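Side-chain contacts in carbohydrate deacetylase Agd3 (Neosartorya fumigata, PDB 6NWZ), which probably removes N-acetyl groups from the exopolysaccharide galactosaminogalactan and is required for biofilm formation by the fungus: residues 256-261 / 411-416; 363-366 / 370-373. All blocks are in the same frame, centred on the assembly; numbering follows the deposited sequence.

Contact 1: 256-261 / 411-416; sequences DMFLVT and QAWLKQ. With ZN (zinc ion), chain L.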
loop_
_atom_site.group_PDB
_atom_site.type_symbol
_atom_site.label_atom_id
_atom_site.label_comp_id
_atom_site.label_asym_id
_atom_site.label_seq_id
_atom_site.Cartn_x
_atom_site.Cartn_y
_atom_site.Cartn_z
ATOM N N ASP A 256 -5.396 6.406 20.412
ATOM C CA ASP A 256 -6.123 6.558 21.672
ATOM C C ASP A 256 -5.453 5.843 22.840
ATOM O O ASP A 256 -6.120 5.501 23.820
ATOM C CB ASP A 256 -7.574 6.082 21.541
ATOM C CG ASP A 256 -8.360 6.871 20.518
ATOM O OD1 ASP A 256 -7.775 7.752 19.854
ATOM O OD2 ASP A 256 -9.575 6.611 20.384
ATOM N N MET A 257 -4.142 5.616 22.772
ATOM C CA MET A 257 -3.455 4.983 23.892
ATOM C C MET A 257 -3.474 5.893 25.116
ATOM O O MET A 257 -3.233 7.101 25.018
ATOM C CB MET A 257 -2.016 4.632 23.527
ATOM C CG MET A 257 -1.260 3.881 24.624
ATOM S SD MET A 257 -1.976 2.279 25.082
ATOM C CE MET A 257 -1.929 1.424 23.511
ATOM N N PHE A 258 -3.763 5.290 26.270
ATOM C CA PHE A 258 -3.961 5.874 27.593
ATOM C C PHE A 258 -5.370 6.435 27.764
ATOM O O PHE A 258 -5.719 6.839 28.871
ATOM C CB PHE A 258 -2.936 6.970 27.950
ATOM C CG PHE A 258 -1.547 6.449 28.190
ATOM C CD1 PHE A 258 -1.148 6.058 29.458
ATOM C CD2 PHE A 258 -0.641 6.349 27.147
ATOM C CE1 PHE A 258 0.128 5.577 29.681
ATOM C CE2 PHE A 258 0.635 5.869 27.365
ATOM C CZ PHE A 258 1.021 5.484 28.629
ATOM N N LEU A 259 -6.194 6.464 26.722
ATOM C CA LEU A 259 -7.563 6.940 26.839
ATOM C C LEU A 259 -8.509 5.793 27.180
ATOM O O LEU A 259 -8.180 4.612 27.035
ATOM C CB LEU A 259 -8.025 7.606 25.540
ATOM C CG LEU A 259 -7.370 8.915 25.100
ATOM C CD1 LEU A 259 -8.028 9.448 23.835
ATOM C CD2 LEU A 259 -7.427 9.944 26.215
ATOM N N VAL A 260 -9.702 6.164 27.636
ATOM C CA VAL A 260 -10.824 5.250 27.807
ATOM C C VAL A 260 -11.810 5.510 26.677
ATOM O O VAL A 260 -12.166 6.666 26.413
ATOM C CB VAL A 260 -11.500 5.432 29.178
ATOM C CG1 VAL A 260 -12.709 4.520 29.306
ATOM C CG2 VAL A 260 -10.513 5.171 30.298
ATOM N N THR A 261 -12.239 4.449 26.004
ATOM C CA THR A 261 -13.186 4.571 24.905
ATOM C C THR A 261 -14.464 3.831 25.267
ATOM O O THR A 261 -14.424 2.794 25.938
ATOM C CB THR A 261 -12.605 4.028 23.580
ATOM O OG1 THR A 261 -12.396 2.620 23.681
ATOM C CG2 THR A 261 -11.273 4.715 23.238
ATOM N N GLN A 411 3.879 16.977 23.669
ATOM C CA GLN A 411 5.317 16.910 23.425
ATOM C C GLN A 411 6.090 16.911 24.738
ATOM O O GLN A 411 7.027 16.123 24.919
ATOM C CB GLN A 411 5.762 18.077 22.540
ATOM C CG GLN A 411 5.278 18.002 21.102
ATOM C CD GLN A 411 5.502 19.295 20.335
ATOM O OE1 GLN A 411 5.636 19.291 19.110
ATOM N NE2 GLN A 411 5.536 20.412 21.053
ATOM N N ALA A 412 5.714 17.796 25.665
ATOM C CA ALA A 412 6.392 17.846 26.956
ATOM C C ALA A 412 6.150 16.570 27.749
ATOM O O ALA A 412 7.057 16.071 28.425
ATOM C CB ALA A 412 5.929 19.066 27.749
ATOM N N TRP A 413 4.933 16.028 27.670
ATOM C CA TRP A 413 4.639 14.766 28.337
ATOM C C TRP A 413 5.465 13.626 27.750
ATOM O O TRP A 413 6.031 12.815 28.493
ATOM C CB TRP A 413 3.142 14.464 28.241
ATOM C CG TRP A 413 2.763 13.123 28.785
ATOM C CD1 TRP A 413 2.572 12.790 30.096
ATOM C CD2 TRP A 413 2.525 11.930 28.030
ATOM N NE1 TRP A 413 2.231 11.462 30.203
ATOM C CE2 TRP A 413 2.195 10.912 28.949
ATOM C CE3 TRP A 413 2.560 11.623 26.667
ATOM C CZ2 TRP A 413 1.902 9.611 28.546
ATOM C CZ3 TRP A 413 2.267 10.330 26.270
ATOM C CH2 TRP A 413 1.943 9.340 27.207
ATOM N N LEU A 414 5.550 13.549 26.418
ATOM C CA LEU A 414 6.382 12.525 25.792
ATOM C C LEU A 414 7.846 12.673 26.183
ATOM O O LEU A 414 8.574 11.677 26.243
ATOM C CB LEU A 414 6.239 12.584 24.270
ATOM C CG LEU A 414 4.950 12.026 23.670
ATOM C CD1 LEU A 414 4.826 12.403 22.199
ATOM C CD2 LEU A 414 4.914 10.521 23.838
ATOM N N LYS A 415 8.293 13.902 26.446
ATOM C CA LYS A 415 9.681 14.125 26.828
ATOM C C LYS A 415 9.912 13.779 28.295
ATOM O O LYS A 415 10.885 13.095 28.630
ATOM C CB LYS A 415 10.075 15.577 26.542
ATOM C CG LYS A 415 11.470 15.964 27.024
ATOM C CD LYS A 415 11.837 17.377 26.584
ATOM C CE LYS A 415 12.997 17.936 27.397
ATOM N NZ LYS A 415 14.195 17.059 27.336
ATOM N N GLN A 416 9.021 14.238 29.181
ATOM C CA GLN A 416 9.170 13.946 30.605
ATOM C C GLN A 416 9.073 12.452 30.870
ATOM O O GLN A 416 9.844 11.898 31.662
ATOM C CB GLN A 416 8.105 14.690 31.416
ATOM C CG GLN A 416 7.993 14.213 32.864
ATOM C CD GLN A 416 6.852 14.860 33.633
ATOM O OE1 GLN A 416 5.678 14.625 33.345
ATOM N NE2 GLN A 416 7.196 15.670 34.629
HETATM ZN ZN ZN L . -8.227 9.078 18.448
#

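Contact 2: 363-366 / 370-373; sequences ACTQ and LLRW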
loop_
_atom_site.group_PDB
_atom_site.type_symbol
_atom_site.label_atom_id
_atom_site.label_comp_id
_atom_site.label_asym_id
_atom_site.label_seq_id
_atom_site.Cartn_x
_atom_site.Cartn_y
_atom_site.Cartn_z
ATOM N N ALA A 363 6.283 11.811 39.437
ATOM C CA ALA A 363 5.602 10.930 40.382
ATOM C C ALA A 363 4.110 10.837 40.093
ATOM O O ALA A 363 3.504 9.781 40.299
ATOM C CB ALA A 363 5.833 11.411 41.813
ATOM N N CYS A 364 3.503 11.929 39.622
ATOM C CA CYS A 364 2.110 11.874 39.188
ATOM C C CYS A 364 1.922 10.852 38.073
ATOM O O CYS A 364 1.060 9.971 38.164
ATOM C CB CYS A 364 1.646 13.251 38.716
ATOM S SG CYS A 364 0.186 13.176 37.647
ATOM N N THR A 365 2.721 10.960 37.007
ATOM C CA THR A 365 2.560 10.067 35.864
ATOM C C THR A 365 2.809 8.612 36.244
ATOM O O THR A 365 2.176 7.711 35.684
ATOM C CB THR A 365 3.499 10.484 34.728
ATOM O OG1 THR A 365 4.860 10.284 35.128
ATOM C CG2 THR A 365 3.290 11.948 34.368
ATOM N N GLN A 366 3.710 8.364 37.198
ATOM C CA GLN A 366 4.053 7.004 37.596
ATOM C C GLN A 366 2.917 6.277 38.314
ATOM O O GLN A 366 2.986 5.050 38.443
ATOM C CB GLN A 366 5.297 7.017 38.488
ATOM C CG GLN A 366 6.552 7.545 37.814
ATOM C CD GLN A 366 7.092 6.607 36.753
ATOM O OE1 GLN A 366 6.798 5.412 36.758
ATOM N NE2 GLN A 366 7.888 7.145 35.836
ATOM N N LEU A 370 -0.234 1.499 33.529
ATOM C CA LEU A 370 0.008 1.429 32.095
ATOM C C LEU A 370 1.187 2.303 31.684
ATOM O O LEU A 370 1.924 1.948 30.757
ATOM C CB LEU A 370 -1.257 1.832 31.339
ATOM C CG LEU A 370 -1.191 1.804 29.815
ATOM C CD1 LEU A 370 -0.778 0.422 29.341
ATOM C CD2 LEU A 370 -2.528 2.214 29.219
ATOM N N LEU A 371 1.388 3.435 32.362
ATOM C CA LEU A 371 2.522 4.292 32.032
ATOM C C LEU A 371 3.839 3.645 32.434
ATOM O O LEU A 371 4.791 3.613 31.645
ATOM C CB LEU A 371 2.392 5.652 32.708
ATOM C CG LEU A 371 3.559 6.515 32.222
ATOM C CD1 LEU A 371 3.089 7.496 31.161
ATOM C CD2 LEU A 371 4.264 7.215 33.363
ATOM N N ARG A 372 3.921 3.144 33.670
ATOM C CA ARG A 372 5.141 2.479 34.112
ATOM C C ARG A 372 5.508 1.320 33.195
ATOM O O ARG A 372 6.695 1.026 33.016
ATOM C CB ARG A 372 4.993 1.985 35.549
ATOM C CG ARG A 372 4.689 3.076 36.551
ATOM C CD ARG A 372 4.931 2.601 37.976
ATOM N NE ARG A 372 4.274 1.327 38.260
ATOM C CZ ARG A 372 2.998 1.208 38.611
ATOM N NH1 ARG A 372 2.231 2.289 38.714
ATOM N NH2 ARG A 372 2.485 0.009 38.853
ATOM N N TRP A 373 4.511 0.657 32.605
ATOM C CA TRP A 373 4.810 -0.376 31.620
ATOM C C TRP A 373 5.381 0.233 30.345
ATOM O O TRP A 373 6.412 -0.225 29.837
ATOM C CB TRP A 373 3.561 -1.197 31.310
ATOM C CG TRP A 373 3.857 -2.401 30.473
ATOM C CD1 TRP A 373 4.177 -3.651 30.918
ATOM C CD2 TRP A 373 3.872 -2.469 29.042
ATOM N NE1 TRP A 373 4.385 -4.495 29.853
ATOM C CE2 TRP A 373 4.203 -3.794 28.690
ATOM C CE3 TRP A 373 3.635 -1.542 28.025
ATOM C CZ2 TRP A 373 4.305 -4.210 27.366
ATOM C CZ3 TRP A 373 3.735 -1.957 26.711
ATOM C CH2 TRP A 373 4.067 -3.279 26.394
#

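Contact 1: 256-261 / 411-416
Phe258 meets Trp413 of helix 400-417 as the loop after strand 252-257 turns away from the zinc site. At the start of that turn Asp256 binds the zinc ion through OD1, at 2.0 Å; His388 and His392 complete an Asp-His-His set like that of metal-dependent polysaccharide deacetylases. A type II turn runs from Asp256 to Leu259 and is closed by the hydrogen bond from Leu259 N to Asp256 O (3.1 Å). Met257, still on the strand, is tied by its backbone to Gly303 and Asn305. Phe258 takes the third position of the turn, with a positive phi of 82°, and its side chain leaves toward the helix. Trp413, with CG anti to the backbone N (chi1 175°), presents the far edge of its six-membered ring to one Phe258 face in a T-shaped stack. The ring centroids are 5.3 Å apart and the planes stand at 84°. The touch is off-centre: Trp413 CH2 comes closest to Phe258 CE2, at 3.7 Å. NE1 in the five-membered ring hydrogen-bonds to Asn309 OD1, which helps fix the indole's rotation. The edge turned to Phe258 carries C-H groups, so this buried contact rests on dispersion and weak CH-pi attraction.

Contact 2: 363-366 / 370-373
Arg372 reaches back from helix 369-375 to the main chain of Gln366, and this gives the contact its one hydrogen bond across the segments. Its NH1 donates to Gln366 O over 2.9 Å, almost straight at 166°, with the oxygen lying in the guanidinium plane at its edge. The donor approaches nearly along the C=O axis. The arginine chain bends at chi3 (-50°), which brings the guanidinium round to the carbonyl. NH1 also forms a salt bridge with Asp369, at the start of its own helix, so one nitrogen serves two acceptors.

Helices 362-366 and 369-375 form a pair of short consecutive helices in the excursion between the parallel strands 300-304 and 384-387 of the deacetylase domain, whose largely parallel sheet is consistent with the incomplete (beta/alpha) barrel of polysaccharide deacetylases. The disulfide Cys364-Cys323 fastens the first helix to an earlier part of the same excursion.

Van der Waals contacts fill the rest. The aliphatic part of Arg372, at CG and CD, runs past Gln366 OE1; the amide and guanidinium planes are 42° apart. On the buried side Leu371, swung away from its own main-chain nitrogen, reaches the first helix, and the CD2 methyl lies 3.6 Å from Thr365 CB. Thr365 OG1 lies equally near that methyl, yet its hydrogen bond goes to Val362 O within its own helix. Leu371 CD2 also rests against Thr365 O, a carbonyl to which Asn309 ND2 adds a weak hydrogen bond.

How the contacts relate
From the N terminus, the chain leaves the zinc-binding end of strand 252-257 through the turn at Phe258, passes helix 275-289, strand 300-304 and helix 306-313, and arrives at helix 362-366. Contact 2 then closes a loop of just three residues with helix 369-375. Strand 384-387 follows, and helix 400-417 finally returns to Phe258, so contact 1 spans 149 residues and encloses contact 2. The two meet directly: Leu371 CD1 packs 3.6 Å from Trp413 CZ2, while Leu371 CA lies 3.6 Å from Phe258 CE1. Leu371 thus joins helix 369-375 to both segments of contact 1, and Thr365, touching Gln416, joins helix 362-366 to helix 400-417.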